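Local atomic coordinates of protein FmtA (Staphylococcus aureus, PDB entry 5ZH8), a protein that hydrolyses the D-alanyl esters carried by wall teichoic acid and lipoteichoic acid, and affects methicillin resistance, autolysis and cell wall structure. Residues K168-Q174 with K323-Y329; T338-L342 with T352-N356. All coordinates share one frame; numbering follows the deposited sequence.

Contact 1 of 2, residues K168-Q174 with K323-Y329; sequences KDLMLHQ and KQYPDEY
The two backbones are closest at Leu172 and Tyr329, whose CA atoms are 6.6 Å apart, and diverge to 9.6 Å between the CA atoms of Lys168 and Gln324. At the wide end a long side chain spans the gap. Lys168 sends CG anti to its backbone N (chi1 -169°) and stays extended beyond it. Its NZ thus reaches Gln324 O at 2.9 Å and donates to it from above the carbonyl plane. Next comes an apolar touch: Leu172 CD1 and Pro326 CG meet tip to tip, 4.0 Å apart. The other methyl, Leu172 CD2, packs on Tyr329 O at 3.6 Å.

Helix 167-171 ends here in a Schellman motif, with His173 at positive phi. His173 and Gln174 begin a His-X-Ser-Gly sequence that recurs in class C-type beta-lactamases and their esterase and peptidase relatives. Gln174 folds back on the helix, and its NE2 donates to Asp169 OD1 at 2.7 Å. Asp169 OD2 in turn pairs with Lys207.

The His173 ring meets the Tyr329 ring obliquely, with centroids 4.9 Å apart and planes at 45°. His173 NE2 gives a weak hydrogen bond to Tyr329 OH at 3.2 Å. The stronger hold on the imidazole is on its other nitrogen, where ND1 is bonded to Asn215 ND2. Bonds at both nitrogens, one of them weak, probably limit rotation of the ring. Met171 O lies at the edge of the Tyr329 ring and is bonded to Tyr216 OH. His173 and Tyr329 also both touch Lys130, which closes an SxxK sequence at the start of helix 129-142.

Contact 2 of 2, residues T338-L342 with T352-N356; sequences TLNRL and TVYYN
Strands 340-346 and 349-355 form a beta hairpin in the large antiparallel sheet of the serine beta-lactamase and penicillin-binding protein fold, and this contact joins its open end. The short strand axes are 4.7 Å apart, and their directions differ by 171°, close to antiparallel. Asn340 and Tyr355 are a hydrogen-bonded pair: Asn340 N reaches Tyr355 O at 2.8 Å, and Tyr355 N reaches Asn340 O at 2.9 Å. Leu342 and Val353 form the next such pair. Arg341 and Tyr354 between them are a non-hydrogen-bonded pair.

Asn340, Leu342, Val353 and Tyr355 share one face of the sheet, where helix 292-303 packs on Val353 and Tyr355. Tyr355 CG lies between its backbone N and carbonyl carbon (chi1 75°), which swings the ring across to the other strand. Asn340 CB sits over one face of that ring in a CH-pi contact, 3.5 Å from the centroid. Leu342 CD1 comes to the ring edge instead. Asn340 ND2 also donates to Tyr355 OH at 3.1 Å, with the oxygen close to the amide plane.

On the face of Arg341 and Tyr354, helix 371-382 covers the tyrosine. Arg341 CD packs 3.9 Å from Tyr354 CE1, and the guanidinium and ring planes are 66° apart. Leu339 CD2 meets the same ring at Tyr354 CD2, 3.7 Å away. Glu372 links the two polar side chains, through a salt bridge with Arg341 NE and a hydrogen bond with Tyr354 OH.

Asn340 is buried but amply bonded, since ND2 also reaches Leu317 O and OD1 takes a bond from Asn390. These three bonds should hold the amide in one rotation. Glu372 probably offsets the arginine charge inside this layer.

Overall arrangement
The centres of contact 1 and contact 2 are 18 Å apart, and their nearest atoms, about 6 Å apart, do not touch. They follow one another along the chain. Contact 1 ends at Tyr329, where the outermost strand of the large sheet begins, and contact 2 lies further into the sheet. Strand 333-335 connects them: Tyr334 sets its ring edge-to-face with Tyr329 and bonds through its backbone to Arg341. Lys336 also serves both, pairing with Glu328 and packing against Arg341. Contact 1 borders Lys130 and Tyr211, probably part of the active site as in related serine enzymes. Contact 2 is framework between helices.

Contact 1 of 2, residues K168-Q174 with K323-Y329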
loop_
_atom_site.group_PDB
_atom_site.type_symbol
_atom_site.label_atom_id
_atom_site.label_comp_id
_atom_site.label_asym_id
_atom_site.label_seq_id
_atom_site.Cartn_x
_atom_site.Cartn_y
_atom_site.Cartn_z
ATOM N N LYS A 168 14.476 19.743 17.892
ATOM C CA LYS A 168 13.683 20.298 16.800
ATOM C C LYS A 168 13.892 19.544 15.489
ATOM O O LYS A 168 12.941 19.356 14.735
ATOM C CB LYS A 168 14.003 21.784 16.602
ATOM C CG LYS A 168 13.028 22.486 15.671
ATOM C CD LYS A 168 13.261 23.981 15.575
ATOM C CE LYS A 168 11.989 24.684 15.112
ATOM N NZ LYS A 168 12.224 26.058 14.587
ATOM N N ASP A 169 15.126 19.124 15.220
ATOM C CA ASP A 169 15.441 18.388 13.994
ATOM C C ASP A 169 14.837 16.979 13.972
ATOM O O ASP A 169 14.520 16.460 12.904
ATOM C CB ASP A 169 16.957 18.328 13.774
ATOM C CG ASP A 169 17.538 19.656 13.317
ATOM O OD1 ASP A 169 16.760 20.601 13.099
ATOM O OD2 ASP A 169 18.776 19.759 13.179
ATOM N N LEU A 170 14.681 16.365 15.141
ATOM C CA LEU A 170 13.944 15.113 15.251
ATOM C C LEU A 170 12.464 15.365 15.000
ATOM O O LEU A 170 11.837 14.697 14.184
ATOM C CB LEU A 170 14.104 14.506 16.641
ATOM C CG LEU A 170 15.499 14.133 17.125
ATOM C CD1 LEU A 170 15.449 13.823 18.611
ATOM C CD2 LEU A 170 16.034 12.939 16.363
ATOM N N MET A 171 11.919 16.341 15.717
ATOM C CA MET A 171 10.517 16.726 15.609
ATOM C C MET A 171 10.107 17.038 14.170
ATOM O O MET A 171 9.016 16.664 13.743
ATOM C CB MET A 171 10.249 17.937 16.517
ATOM C CG MET A 171 8.819 18.455 16.520
ATOM S SD MET A 171 8.468 19.620 15.185
ATOM C CE MET A 171 9.376 21.067 15.707
ATOM N N LEU A 172 10.985 17.710 13.429
ATOM C CA LEU A 172 10.699 18.123 12.050
ATOM C C LEU A 172 11.098 17.081 10.990
ATOM O O LEU A 172 10.948 17.339 9.793
ATOM C CB LEU A 172 11.407 19.454 11.733
ATOM C CG LEU A 172 11.014 20.720 12.500
ATOM C CD1 LEU A 172 11.992 21.843 12.194
ATOM C CD2 LEU A 172 9.595 21.157 12.186
ATOM N N HIS A 173 11.592 15.919 11.421
ATOM C CA HIS A 173 12.109 14.878 10.515
ATOM C C HIS A 173 13.244 15.373 9.617
ATOM O O HIS A 173 13.150 15.296 8.400
ATOM C CB HIS A 173 10.991 14.265 9.656
ATOM C CG HIS A 173 9.946 13.541 10.443
ATOM N ND1 HIS A 173 10.219 12.408 11.181
ATOM C CD2 HIS A 173 8.623 13.777 10.588
ATOM C CE1 HIS A 173 9.107 11.988 11.760
ATOM N NE2 HIS A 173 8.126 12.805 11.421
ATOM N N GLN A 174 14.313 15.875 10.231
ATOM C CA GLN A 174 15.504 16.317 9.500
ATOM C C GLN A 174 16.773 16.106 10.329
ATOM O O GLN A 174 17.685 16.935 10.320
ATOM C CB GLN A 174 15.362 17.786 9.094
ATOM C CG GLN A 174 15.127 18.736 10.258
ATOM C CD GLN A 174 15.059 20.192 9.828
ATOM O OE1 GLN A 174 14.585 20.514 8.735
ATOM N NE2 GLN A 174 15.531 21.082 10.691
ATOM N N LYS A 323 10.436 30.937 11.025
ATOM C CA LYS A 323 11.588 30.385 11.658
ATOM C C LYS A 323 11.186 29.317 12.656
ATOM O O LYS A 323 11.768 28.265 12.691
ATOM C CB LYS A 323 12.384 31.501 12.305
ATOM C CG LYS A 323 13.516 31.029 13.173
ATOM C CD LYS A 323 14.758 30.774 12.361
ATOM C CE LYS A 323 15.955 30.551 13.264
ATOM N NZ LYS A 323 16.342 31.758 14.042
ATOM N N GLN A 324 10.163 29.589 13.441
ATOM C CA GLN A 324 9.701 28.665 14.474
ATOM C C GLN A 324 9.048 27.431 13.885
ATOM O O GLN A 324 9.372 26.307 14.281
ATOM C CB GLN A 324 8.707 29.365 15.400
ATOM C CG GLN A 324 8.327 28.535 16.614
ATOM C CD GLN A 324 7.395 29.252 17.560
ATOM O OE1 GLN A 324 7.090 30.433 17.383
ATOM N NE2 GLN A 324 6.927 28.536 18.571
ATOM N N TYR A 325 8.123 27.654 12.954
ATOM C CA TYR A 325 7.398 26.585 12.273
ATOM C C TYR A 325 7.671 26.679 10.769
ATOM O O TYR A 325 6.828 27.167 10.017
ATOM C CB TYR A 325 5.900 26.713 12.548
ATOM C CG TYR A 325 5.535 26.514 13.998
ATOM C CD1 TYR A 325 5.425 25.242 14.534
ATOM C CD2 TYR A 325 5.301 27.599 14.837
ATOM C CE1 TYR A 325 5.094 25.052 15.865
ATOM C CE2 TYR A 325 4.965 27.425 16.167
ATOM C CZ TYR A 325 4.862 26.143 16.677
ATOM O OH TYR A 325 4.531 25.940 18.001
ATOM N N PRO A 326 8.859 26.224 10.327
ATOM C CA PRO A 326 9.279 26.389 8.930
ATOM C C PRO A 326 8.493 25.550 7.933
ATOM O O PRO A 326 8.305 25.970 6.796
ATOM C CB PRO A 326 10.740 25.938 8.951
ATOM C CG PRO A 326 10.817 24.981 10.080
ATOM C CD PRO A 326 9.884 25.521 11.121
ATOM N N ASP A 327 8.048 24.375 8.357
ATOM C CA ASP A 327 7.371 23.436 7.475
ATOM C C ASP A 327 5.908 23.324 7.860
ATOM O O ASP A 327 5.495 23.802 8.918
ATOM C CB ASP A 327 8.046 22.056 7.554
ATOM C CG ASP A 327 9.554 22.122 7.308
ATOM O OD1 ASP A 327 9.948 22.960 6.473
ATOM O OD2 ASP A 327 10.340 21.394 7.961
ATOM N N GLU A 328 5.125 22.700 6.987
ATOM C CA GLU A 328 3.730 22.394 7.286
ATOM C C GLU A 328 3.680 21.425 8.455
ATOM O O GLU A 328 2.813 21.528 9.328
ATOM C CB GLU A 328 3.034 21.779 6.068
ATOM C CG GLU A 328 2.877 22.737 4.900
ATOM C CD GLU A 328 2.112 22.140 3.732
ATOM O OE1 GLU A 328 2.030 20.894 3.628
ATOM O OE2 GLU A 328 1.594 22.927 2.908
ATOM N N TYR A 329 4.631 20.494 8.469
ATOM C CA TYR A 329 4.725 19.496 9.527
ATOM C C TYR A 329 5.268 20.095 10.823
ATOM O O TYR A 329 6.239 20.837 10.804
ATOM C CB TYR A 329 5.628 18.347 9.084
ATOM C CG TYR A 329 5.509 17.115 9.941
ATOM C CD1 TYR A 329 4.463 16.236 9.762
ATOM C CD2 TYR A 329 6.439 16.830 10.934
ATOM C CE1 TYR A 329 4.337 15.102 10.526
ATOM C CE2 TYR A 329 6.317 15.693 11.713
ATOM C CZ TYR A 329 5.263 14.835 11.500
ATOM O OH TYR A 329 5.118 13.693 12.248
#

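Contact 2 of 2, residues T338-L342 with T352-N356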
loop_
_atom_site.group_PDB
_atom_site.type_symbol
_atom_site.label_atom_id
_atom_site.label_comp_id
_atom_site.label_asym_id
_atom_site.label_seq_id
_atom_site.Cartn_x
_atom_site.Cartn_y
_atom_site.Cartn_z
ATOM N N THR A 338 -5.266 24.862 3.245
ATOM C CA THR A 338 -6.729 24.773 3.317
ATOM C C THR A 338 -7.225 23.921 4.473
ATOM O O THR A 338 -8.438 23.824 4.685
ATOM C CB THR A 338 -7.310 24.173 2.027
ATOM O OG1 THR A 338 -6.848 22.825 1.886
ATOM C CG2 THR A 338 -6.886 24.970 0.824
ATOM N N LEU A 339 -6.299 23.310 5.217
ATOM C CA LEU A 339 -6.652 22.281 6.200
ATOM C C LEU A 339 -5.471 21.872 7.065
ATOM O O LEU A 339 -4.325 22.127 6.713
ATOM C CB LEU A 339 -7.196 21.042 5.480
ATOM C CG LEU A 339 -6.279 20.412 4.414
ATOM C CD1 LEU A 339 -5.279 19.430 5.021
ATOM C CD2 LEU A 339 -7.107 19.717 3.336
ATOM N N ASN A 340 -5.771 21.250 8.202
ATOM C CA ASN A 340 -4.771 20.547 9.006
ATOM C C ASN A 340 -4.978 19.052 8.804
ATOM O O ASN A 340 -6.113 18.583 8.703
ATOM C CB ASN A 340 -4.892 20.894 10.498
ATOM C CG ASN A 340 -4.318 22.261 10.839
ATOM O OD1 ASN A 340 -4.070 23.087 9.957
ATOM N ND2 ASN A 340 -4.115 22.508 12.129
ATOM N N ARG A 341 -3.880 18.307 8.767
ATOM C CA ARG A 341 -3.922 16.904 8.408
ATOM C C ARG A 341 -3.135 16.027 9.380
ATOM O O ARG A 341 -2.024 16.376 9.781
ATOM C CB ARG A 341 -3.375 16.740 6.989
ATOM C CG ARG A 341 -3.088 15.310 6.566
ATOM C CD ARG A 341 -2.593 15.280 5.131
ATOM N NE ARG A 341 -2.484 13.917 4.608
ATOM C CZ ARG A 341 -1.432 13.117 4.787
ATOM N NH1 ARG A 341 -0.382 13.528 5.490
ATOM N NH2 ARG A 341 -1.429 11.904 4.267
ATOM N N LEU A 342 -3.734 14.898 9.754
ATOM C CA LEU A 342 -3.013 13.795 10.391
ATOM C C LEU A 342 -3.203 12.537 9.548
ATOM O O LEU A 342 -4.226 12.375 8.881
ATOM C CB LEU A 342 -3.511 13.520 11.813
ATOM C CG LEU A 342 -3.146 14.538 12.887
ATOM C CD1 LEU A 342 -4.100 15.711 12.865
ATOM C CD2 LEU A 342 -3.158 13.906 14.268
ATOM N N THR A 352 -6.686 8.643 9.083
ATOM C CA THR A 352 -6.481 9.941 8.459
ATOM C C THR A 352 -7.464 10.961 9.017
ATOM O O THR A 352 -8.609 10.633 9.321
ATOM C CB THR A 352 -6.612 9.840 6.924
ATOM O OG1 THR A 352 -5.801 8.757 6.435
ATOM C CG2 THR A 352 -6.171 11.127 6.254
ATOM N N VAL A 353 -6.992 12.196 9.165
ATOM C CA VAL A 353 -7.773 13.278 9.756
ATOM C C VAL A 353 -7.554 14.519 8.917
ATOM O O VAL A 353 -6.420 14.933 8.708
ATOM C CB VAL A 353 -7.329 13.614 11.202
ATOM C CG1 VAL A 353 -8.281 14.620 11.830
ATOM C CG2 VAL A 353 -7.238 12.363 12.066
ATOM N N TYR A 354 -8.640 15.094 8.424
ATOM C CA TYR A 354 -8.617 16.411 7.796
ATOM C C TYR A 354 -9.472 17.296 8.673
ATOM O O TYR A 354 -10.569 16.888 9.059
ATOM C CB TYR A 354 -9.250 16.364 6.411
ATOM C CG TYR A 354 -8.334 16.022 5.258
ATOM C CD1 TYR A 354 -7.179 15.268 5.426
ATOM C CD2 TYR A 354 -8.669 16.430 3.974
ATOM C CE1 TYR A 354 -6.377 14.962 4.344
ATOM C CE2 TYR A 354 -7.883 16.124 2.893
ATOM C CZ TYR A 354 -6.742 15.395 3.076
ATOM O OH TYR A 354 -5.984 15.119 1.967
ATOM N N TYR A 355 -8.985 18.492 9.005
ATOM C CA TYR A 355 -9.810 19.407 9.778
ATOM C C TYR A 355 -9.493 20.870 9.593
ATOM O O TYR A 355 -8.437 21.238 9.072
ATOM C CB TYR A 355 -9.778 19.048 11.268
ATOM C CG TYR A 355 -8.522 19.409 12.023
ATOM C CD1 TYR A 355 -8.373 20.663 12.602
ATOM C CD2 TYR A 355 -7.503 18.483 12.200
ATOM C CE1 TYR A 355 -7.236 20.986 13.312
ATOM C CE2 TYR A 355 -6.359 18.804 12.916
ATOM C CZ TYR A 355 -6.234 20.055 13.468
ATOM O OH TYR A 355 -5.104 20.388 14.172
ATOM N N ASN A 356 -10.458 21.687 10.008
ATOM C CA ASN A 356 -10.309 23.133 10.095
ATOM C C ASN A 356 -11.113 23.629 11.312
ATOM O O ASN A 356 -11.361 22.850 12.236
ATOM C CB ASN A 356 -10.703 23.814 8.768
ATOM C CG ASN A 356 -12.152 23.603 8.386
ATOM O OD1 ASN A 356 -13.002 23.326 9.224
ATOM N ND2 ASN A 356 -12.443 23.763 7.108
#